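Long-range contacts in saframycin Mx1 synthetase B (Legionella pneumophila subsp. pneumophila, PDB 3KXW), which belongs to the AMP-binding enzyme family of the ANL superfamily and holds 5'-O-[(S)-(dodecanoyloxy)(hydroxy)phosphoryl]adenosine in a pocket: residues Asp395-Gly400 against Phe445-Glu450; Leu120-His125 against Ala147-Glu152. All coordinates share one frame; numbering follows the deposited sequence.

Interaction 1: residues Asp395-Gly400 against Phe445-Glu450; sequences DFDQVG and FLHENE
H447 reaches across to D397 at the end of strand 442-447, in the antiparallel sheet, where the chain enters a tight type I' turn, H447 to E450. H447 CB already lies 3.4 Å from D397 OD1. The torsion sets CG anti to the backbone N (chi1 178°), where it too is near D397 OD1, and beyond it the ring turns its edge to the carboxylate: ND1 donates to D397 OD1 at 2.6 Å, with the oxygen in the ring plane and using its syn lone pair. CE1, further along that edge, comes 3.8 Å from D397 OD2. Carboxylate and imidazole lie nearly coplanar, 23° apart, and E448 CG lies above one face of the ring, toward its rim.

The backbone of D397 is gripped as well. It occupies the third place of a type II turn, D395 to Q398, and its N-H runs almost straight to L446 O (3.0 Å). The next backbone link goes through a water, which accepts from L446 N and donates to D395 O and Q398 O, joining the strand to both ends of the turn. On one side of this seam F396 CD1 rests on L446 CB at 4.1 Å; on the other, V399 CG2 meets F445 CD2 at 4.0 Å, and V360 touches both V399 and F445.

D397 is thus tied to consecutive residues, by its amide to L446 and by its carboxylate to H447, which fixes the turn against the hairpin. With ND1 giving its hydrogen to a carboxylate, the pairing would probably favour the protonated imidazole.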
ATOM      1  N   ASP A 395       8.662  -5.300 -28.918  1.00 22.94           N
ATOM      2  CA  ASP A 395       9.735  -4.352 -29.171  1.00 22.61           C
ATOM      3  C   ASP A 395       9.740  -3.245 -28.101  1.00 21.30           C
ATOM      4  O   ASP A 395       8.745  -3.038 -27.403  1.00 21.03           O
ATOM      5  CB  ASP A 395       9.523  -3.675 -30.537  1.00 23.09           C
ATOM      6  CG  ASP A 395       9.778  -4.602 -31.720  1.00 26.82           C
ATOM      7  OD1 ASP A 395      10.409  -5.671 -31.567  1.00 26.34           O
ATOM      8  OD2 ASP A 395       9.357  -4.234 -32.835  1.00 29.85           O
ATOM      9  N   PHE A 396      10.849  -2.522 -27.985  1.00 21.07           N
ATOM     10  CA  PHE A 396      10.836  -1.283 -27.203  1.00 21.49           C
ATOM     11  C   PHE A 396       9.794  -0.336 -27.812  1.00 20.72           C
ATOM     12  O   PHE A 396       9.532  -0.381 -29.021  1.00 19.94           O
ATOM     13  CB  PHE A 396      12.214  -0.611 -27.171  1.00 21.07           C
ATOM     14  CG  PHE A 396      13.304  -1.452 -26.553  1.00 24.19           C
ATOM     15  CD1 PHE A 396      13.039  -2.307 -25.487  1.00 23.34           C
ATOM     16  CD2 PHE A 396      14.606  -1.345 -27.007  1.00 25.22           C
ATOM     17  CE1 PHE A 396      14.042  -3.057 -24.914  1.00 21.07           C
ATOM     18  CE2 PHE A 396      15.624  -2.094 -26.435  1.00 25.80           C
ATOM     19  CZ  PHE A 396      15.342  -2.955 -25.388  1.00 25.41           C
ATOM     20  N   ASP A 397       9.189   0.507 -26.982  1.00 19.23           N
ATOM     21  CA  ASP A 397       8.098   1.382 -27.411  1.00 19.44           C
ATOM     22  C   ASP A 397       6.916   0.589 -27.935  1.00 20.60           C
ATOM     23  O   ASP A 397       6.120   1.084 -28.733  1.00 21.88           O
ATOM     24  CB  ASP A 397       8.576   2.397 -28.463  1.00 21.82           C
ATOM     25  CG  ASP A 397       9.627   3.320 -27.924  1.00 20.96           C
ATOM     26  OD1 ASP A 397       9.698   3.485 -26.690  1.00 19.48           O
ATOM     27  OD2 ASP A 397      10.384   3.895 -28.711  1.00 20.80           O
ATOM     28  N   GLN A 398       6.798  -0.653 -27.477  1.00 21.10           N
ATOM     29  CA  GLN A 398       5.613  -1.456 -27.790  1.00 22.28           C
ATOM     30  C   GLN A 398       4.983  -1.979 -26.506  1.00 21.26           C
ATOM     31  O   GLN A 398       5.668  -2.542 -25.651  1.00 19.17           O
ATOM     32  CB  GLN A 398       5.959  -2.623 -28.710  1.00 21.49           C
ATOM     33  CG  GLN A 398       4.731  -3.456 -29.113  1.00 23.67           C
ATOM     34  CD  GLN A 398       5.052  -4.442 -30.212  1.00 25.63           C
ATOM     35  OE1 GLN A 398       6.095  -5.082 -30.195  1.00 23.26           O
ATOM     36  NE2 GLN A 398       4.159  -4.553 -31.188  1.00 29.14           N
ATOM     37  N   VAL A 399       3.679  -1.781 -26.382  1.00 22.39           N
ATOM     38  CA  VAL A 399       2.972  -2.074 -25.148  1.00 20.07           C
ATOM     39  C   VAL A 399       2.610  -3.551 -25.036  1.00 18.86           C
ATOM     40  O   VAL A 399       1.991  -4.124 -25.925  1.00 17.94           O
ATOM     41  CB  VAL A 399       1.683  -1.218 -25.002  1.00 20.19           C
ATOM     42  CG1 VAL A 399       0.936  -1.602 -23.736  1.00 18.61           C
ATOM     43  CG2 VAL A 399       2.027   0.271 -24.991  1.00 21.05           C
ATOM     44  N   GLY A 400       2.994  -4.159 -23.913  1.00 16.61           N
ATOM     45  CA  GLY A 400       2.639  -5.537 -23.644  1.00 15.89           C
ATOM     46  C   GLY A 400       2.531  -5.723 -22.145  1.00 16.27           C
ATOM     47  O   GLY A 400       2.556  -4.747 -21.390  1.00 13.88           O
ATOM     48  N   PHE A 445       5.455  -0.332 -21.320  1.00 16.27           N
ATOM     49  CA  PHE A 445       6.474  -0.454 -22.326  1.00 17.89           C
ATOM     50  C   PHE A 445       7.808   0.023 -21.789  1.00 15.88           C
ATOM     51  O   PHE A 445       7.864   0.806 -20.859  1.00 16.32           O
ATOM     52  CB  PHE A 445       6.064   0.323 -23.588  1.00 15.94           C
ATOM     53  CG  PHE A 445       5.940   1.827 -23.392  1.00 16.39           C
ATOM     54  CD1 PHE A 445       7.005   2.675 -23.672  1.00 18.37           C
ATOM     55  CD2 PHE A 445       4.747   2.384 -22.967  1.00 15.46           C
ATOM     56  CE1 PHE A 445       6.888   4.070 -23.516  1.00 16.76           C
ATOM     57  CE2 PHE A 445       4.621   3.763 -22.796  1.00 16.58           C
ATOM     58  CZ  PHE A 445       5.702   4.606 -23.083  1.00 17.37           C
ATOM     59  N   LEU A 446       8.884  -0.469 -22.392  1.00 16.79           N
ATOM     60  CA  LEU A 446      10.233  -0.027 -22.059  1.00 16.60           C
ATOM     61  C   LEU A 446      10.697   0.983 -23.102  1.00 18.69           C
ATOM     62  O   LEU A 446      10.533   0.770 -24.308  1.00 18.75           O
ATOM     63  CB  LEU A 446      11.190  -1.216 -22.049  1.00 16.65           C
ATOM     64  CG  LEU A 446      11.072  -2.116 -20.794  1.00 16.38           C
ATOM     65  CD1 LEU A 446      11.829  -3.443 -20.936  1.00 16.55           C
ATOM     66  CD2 LEU A 446      11.566  -1.377 -19.557  1.00 16.47           C
ATOM     67  N   HIS A 447      11.287   2.066 -22.625  1.00 16.66           N
ATOM     68  CA  HIS A 447      11.858   3.074 -23.498  1.00 19.72           C
ATOM     69  C   HIS A 447      13.199   3.517 -22.926  1.00 17.82           C
ATOM     70  O   HIS A 447      13.262   4.065 -21.827  1.00 19.23           O
ATOM     71  CB  HIS A 447      10.891   4.253 -23.613  1.00 19.35           C
ATOM     72  CG  HIS A 447      11.403   5.375 -24.468  1.00 20.76           C
ATOM     73  ND1 HIS A 447      11.211   5.415 -25.832  1.00 21.64           N
ATOM     74  CD2 HIS A 447      12.086   6.503 -24.152  1.00 23.25           C
ATOM     75  CE1 HIS A 447      11.767   6.510 -26.323  1.00 23.57           C
ATOM     76  NE2 HIS A 447      12.303   7.189 -25.323  1.00 23.41           N
ATOM     77  N   GLU A 448      14.280   3.274 -23.655  1.00 20.64           N
ATOM     78  CA  GLU A 448      15.620   3.619 -23.152  1.00 20.43           C
ATOM     79  C   GLU A 448      15.837   3.088 -21.734  1.00 18.61           C
ATOM     80  O   GLU A 448      16.319   3.789 -20.821  1.00 19.30           O
ATOM     81  CB  GLU A 448      15.841   5.120 -23.252  1.00 23.50           C
ATOM     82  CG  GLU A 448      15.484   5.589 -24.656  1.00 25.70           C
ATOM     83  CD  GLU A 448      15.914   6.997 -24.965  1.00 30.15           C
ATOM     84  OE1 GLU A 448      16.180   7.773 -24.028  1.00 31.18           O
ATOM     85  OE2 GLU A 448      15.966   7.331 -26.173  1.00 34.89           O
ATOM     86  N   ASN A 449      15.477   1.816 -21.598  1.00 19.93           N
ATOM     87  CA  ASN A 449      15.609   1.033 -20.382  1.00 19.36           C
ATOM     88  C   ASN A 449      14.867   1.607 -19.191  1.00 20.43           C
ATOM     89  O   ASN A 449      15.277   1.415 -18.048  1.00 19.44           O
ATOM     90  CB  ASN A 449      17.074   0.760 -20.037  1.00 22.71           C
ATOM     91  CG  ASN A 449      17.231  -0.415 -19.065  1.00 23.03           C
ATOM     92  OD1 ASN A 449      16.552  -1.444 -19.188  1.00 23.59           O
ATOM     93  ND2 ASN A 449      18.121  -0.264 -18.098  1.00 21.08           N
ATOM     94  N   GLU A 450      13.780   2.325 -19.455  1.00 18.86           N
ATOM     95  CA  GLU A 450      12.906   2.724 -18.363  1.00 19.13           C
ATOM     96  C   GLU A 450      11.488   2.254 -18.606  1.00 18.47           C
ATOM     97  O   GLU A 450      11.017   2.211 -19.751  1.00 16.92           O
ATOM     98  CB  GLU A 450      12.997   4.223 -18.113  1.00 20.56           C
ATOM     99  CG  GLU A 450      14.416   4.592 -17.680  1.00 20.76           C
ATOM    100  CD  GLU A 450      14.537   5.947 -17.060  1.00 22.13           C
ATOM    101  OE1 GLU A 450      13.515   6.491 -16.612  1.00 22.95           O
ATOM    102  OE2 GLU A 450      15.673   6.450 -16.993  1.00 23.18           O
TER
HETATM  103  O   HOH W   1       8.212  -2.150 -24.753  1.00 19.75           O

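Interaction 2: residues Leu120-His125 against Ala147-Glu152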
ATOM      1  N   LEU A 120      -2.807 -13.426  17.296  1.00 14.53           N
ATOM      2  CA  LEU A 120      -2.320 -12.450  18.262  1.00 15.80           C
ATOM      3  C   LEU A 120      -3.011 -11.113  18.059  1.00 16.63           C
ATOM      4  O   LEU A 120      -3.251 -10.683  16.936  1.00 15.10           O
ATOM      5  CB  LEU A 120      -0.799 -12.268  18.144  1.00 14.92           C
ATOM      6  CG  LEU A 120      -0.032 -13.590  18.260  1.00 15.07           C
ATOM      7  CD1 LEU A 120       1.458 -13.362  18.114  1.00 14.18           C
ATOM      8  CD2 LEU A 120      -0.309 -14.326  19.591  1.00 17.63           C
HETATM    9  N   MSE A 121      -3.350 -10.453  19.150  1.00 15.93           N
HETATM   10  CA  MSE A 121      -3.927  -9.112  19.050  1.00 17.77           C
HETATM   11  C   MSE A 121      -3.728  -8.442  20.394  1.00 17.80           C
HETATM   12  O   MSE A 121      -3.358  -9.110  21.337  1.00 18.70           O
HETATM   13  CB  MSE A 121      -5.422  -9.216  18.721  1.00 16.89           C
HETATM   14  CG  MSE A 121      -6.261  -9.851  19.837  1.00 19.53           C
HETATM   15 SE   MSE A 121      -8.135 -10.079  19.269  1.00 33.83          SE
HETATM   16  CE  MSE A 121      -7.932 -11.565  17.988  1.00 21.45           C
ATOM     17  N   ILE A 122      -4.005  -7.142  20.510  1.00 18.93           N
ATOM     18  CA  ILE A 122      -3.869  -6.513  21.830  1.00 21.23           C
ATOM     19  C   ILE A 122      -5.059  -6.828  22.753  1.00 23.01           C
ATOM     20  O   ILE A 122      -6.140  -7.163  22.281  1.00 22.24           O
ATOM     21  CB  ILE A 122      -3.643  -4.992  21.766  1.00 22.81           C
ATOM     22  CG1 ILE A 122      -4.904  -4.274  21.278  1.00 22.77           C
ATOM     23  CG2 ILE A 122      -2.408  -4.662  20.931  1.00 20.44           C
ATOM     24  CD1 ILE A 122      -4.817  -2.770  21.390  1.00 24.03           C
ATOM     25  N   ALA A 123      -4.844  -6.721  24.066  1.00 21.72           N
ATOM     26  CA  ALA A 123      -5.869  -7.077  25.049  1.00 24.62           C
ATOM     27  C   ALA A 123      -7.212  -6.394  24.801  1.00 24.72           C
ATOM     28  O   ALA A 123      -8.260  -7.032  24.872  1.00 26.63           O
ATOM     29  CB  ALA A 123      -5.373  -6.809  26.479  1.00 23.52           C
ATOM     30  N   ASP A 124      -7.177  -5.104  24.501  1.00 26.13           N
ATOM     31  CA  ASP A 124      -8.391  -4.366  24.157  1.00 26.62           C
ATOM     32  C   ASP A 124      -9.163  -5.061  23.052  1.00 28.82           C
ATOM     33  O   ASP A 124     -10.398  -5.033  23.034  1.00 28.99           O
ATOM     34  CB  ASP A 124      -8.058  -2.932  23.722  1.00 27.17           C
ATOM     35  CG  ASP A 124      -7.759  -2.014  24.907  1.00 34.27           C
ATOM     36  OD1 ASP A 124      -7.935  -2.458  26.070  1.00 33.42           O
ATOM     37  OD2 ASP A 124      -7.358  -0.849  24.680  1.00 35.93           O
ATOM     38  N   HIS A 125      -8.442  -5.674  22.119  1.00 26.63           N
ATOM     39  CA  HIS A 125      -9.101  -6.241  20.946  1.00 26.82           C
ATOM     40  C   HIS A 125      -9.675  -7.627  21.205  1.00 26.67           C
ATOM     41  O   HIS A 125     -10.638  -8.025  20.551  1.00 26.58           O
ATOM     42  CB  HIS A 125      -8.179  -6.230  19.725  1.00 24.03           C
ATOM     43  CG  HIS A 125      -8.161  -4.924  18.990  1.00 23.26           C
ATOM     44  ND1 HIS A 125      -7.303  -4.681  17.942  1.00 21.48           N
ATOM     45  CD2 HIS A 125      -8.887  -3.791  19.151  1.00 26.13           C
ATOM     46  CE1 HIS A 125      -7.505  -3.461  17.479  1.00 22.88           C
ATOM     47  NE2 HIS A 125      -8.459  -2.897  18.198  1.00 24.94           N
ATOM     48  N   ALA A 147      -3.651 -12.389  23.872  1.00 19.22           N
ATOM     49  CA  ALA A 147      -3.350 -10.975  24.023  1.00 19.69           C
ATOM     50  C   ALA A 147      -1.852 -10.760  24.106  1.00 18.28           C
ATOM     51  O   ALA A 147      -1.175 -11.373  24.930  1.00 19.14           O
ATOM     52  CB  ALA A 147      -4.019 -10.433  25.277  1.00 22.86           C
ATOM     53  N   LEU A 148      -1.327  -9.855  23.285  1.00 18.25           N
ATOM     54  CA  LEU A 148       0.117  -9.668  23.258  1.00 20.09           C
ATOM     55  C   LEU A 148       0.637  -9.200  24.626  1.00 18.82           C
ATOM     56  O   LEU A 148       1.706  -9.628  25.057  1.00 19.99           O
ATOM     57  CB  LEU A 148       0.555  -8.720  22.123  1.00 16.74           C
ATOM     58  CG  LEU A 148       1.962  -8.976  21.560  1.00 18.17           C
ATOM     59  CD1 LEU A 148       2.064 -10.263  20.726  1.00 15.53           C
ATOM     60  CD2 LEU A 148       2.460  -7.772  20.749  1.00 18.33           C
ATOM     61  N   GLU A 149      -0.128  -8.364  25.322  1.00 18.32           N
ATOM     62  CA  GLU A 149       0.289  -7.904  26.642  1.00 23.50           C
ATOM     63  C   GLU A 149       0.505  -9.017  27.674  1.00 22.68           C
ATOM     64  O   GLU A 149       1.137  -8.790  28.712  1.00 22.72           O
ATOM     65  CB  GLU A 149      -0.697  -6.875  27.205  1.00 23.55           C
ATOM     66  CG  GLU A 149      -0.698  -5.562  26.453  1.00 25.37           C
ATOM     67  CD  GLU A 149      -1.846  -5.482  25.465  1.00 24.60           C
ATOM     68  OE1 GLU A 149      -2.308  -6.558  25.032  1.00 21.54           O
ATOM     69  OE2 GLU A 149      -2.290  -4.352  25.138  1.00 25.03           O
ATOM     70  N   SER A 150      -0.039 -10.203  27.409  1.00 20.71           N
ATOM     71  CA  SER A 150       0.081 -11.323  28.336  1.00 22.11           C
ATOM     72  C   SER A 150       1.485 -11.921  28.246  1.00 23.23           C
ATOM     73  O   SER A 150       1.894 -12.760  29.067  1.00 22.40           O
ATOM     74  CB  SER A 150      -0.967 -12.389  27.995  1.00 23.94           C
ATOM     75  OG  SER A 150      -0.571 -13.139  26.857  1.00 21.09           O
ATOM     76  N   ILE A 151       2.220 -11.488  27.232  1.00 20.34           N
ATOM     77  CA  ILE A 151       3.557 -12.018  26.977  1.00 22.32           C
ATOM     78  C   ILE A 151       4.669 -11.214  27.688  1.00 22.73           C
ATOM     79  O   ILE A 151       4.925 -10.063  27.361  1.00 21.53           O
ATOM     80  CB  ILE A 151       3.824 -12.124  25.454  1.00 20.00           C
ATOM     81  CG1 ILE A 151       2.771 -13.029  24.821  1.00 16.51           C
ATOM     82  CG2 ILE A 151       5.222 -12.646  25.209  1.00 18.81           C
ATOM     83  CD1 ILE A 151       2.848 -13.163  23.301  1.00 16.15           C
ATOM     84  N   GLU A 152       5.321 -11.853  28.660  1.00 20.77           N
ATOM     85  CA  GLU A 152       6.353 -11.217  29.469  1.00 21.39           C
ATOM     86  C   GLU A 152       7.765 -11.482  28.935  1.00 22.20           C
ATOM     87  O   GLU A 152       8.057 -12.562  28.389  1.00 19.75           O
ATOM     88  CB  GLU A 152       6.269 -11.726  30.914  1.00 21.62           C
ATOM     89  CG  GLU A 152       5.014 -11.301  31.638  1.00 22.56           C
ATOM     90  CD  GLU A 152       5.104  -9.876  32.178  1.00 27.73           C
ATOM     91  OE1 GLU A 152       6.237  -9.378  32.383  1.00 30.22           O
ATOM     92  OE2 GLU A 152       4.041  -9.252  32.403  1.00 27.97           O
TER
HETATM   93  O   HOH W   2      -4.934  -3.618  25.078  1.00 26.31           O
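A beta-alpha-beta crossover begins and ends here: strand 118-121 leads into helix 123-129, and the chain returns on the parallel strand 143-147, with M121 and A147 forming a bridge where both strands run out. L148 N donates to M121 O at 2.9 Å, tilted 27° from the carbonyl plane, and A147 CA adds a CA-H...O contact to the same oxygen.

Past the bridge, the chain of 147-152 coils into a short 3-10 turn, and E149 folds back to the start of the helix. Its chain bends at chi2 (99°), swinging CD toward A123. OE1 then accepts the A123 N-H at 2.7 Å on its syn side, with the donor 19° out of the carboxylate plane, while OE2 takes a hydrogen bond from a water that itself accepts from D124 N. One carboxylate therefore serves the first two amides of the helix, one directly and one through water; the helix dipole probably favours its negative charge. I122, the N-cap residue, brings CB to within 3.7 Å of E149 OE2. Beside the polar link, A123 CB and A147 CB touch at 4.1 Å.

On the buried flank, L120 CD1 meets L148 CD1 at 4.1 Å. That leucine pair packs on F72, just beyond strand 67-71, the sheet neighbour of strand 118-121, while L148 also reaches I53 of helix 43-59 and A81 of helix 76-87.

Going from the N terminus, interaction 2 comes first: it closes a loop of 21 residues between L120-H125 and A147-E152, bringing the end of strand 143-147 back to the end of strand 118-121 in the mixed sheet that also holds strand 67-71. Only well after that loop is shut does interaction 1 open, with 44 residues between D395-G400 and F445-E450; it ties the turn ahead of strand 400-405 to the hairpin of strands 442-447 and 450-456 in the antiparallel sheet. The loops neither nest nor cross. The contacts lie on opposite sides of the chain's centre. The nearest atoms of interaction 1 and interaction 2 are about 39 Å apart.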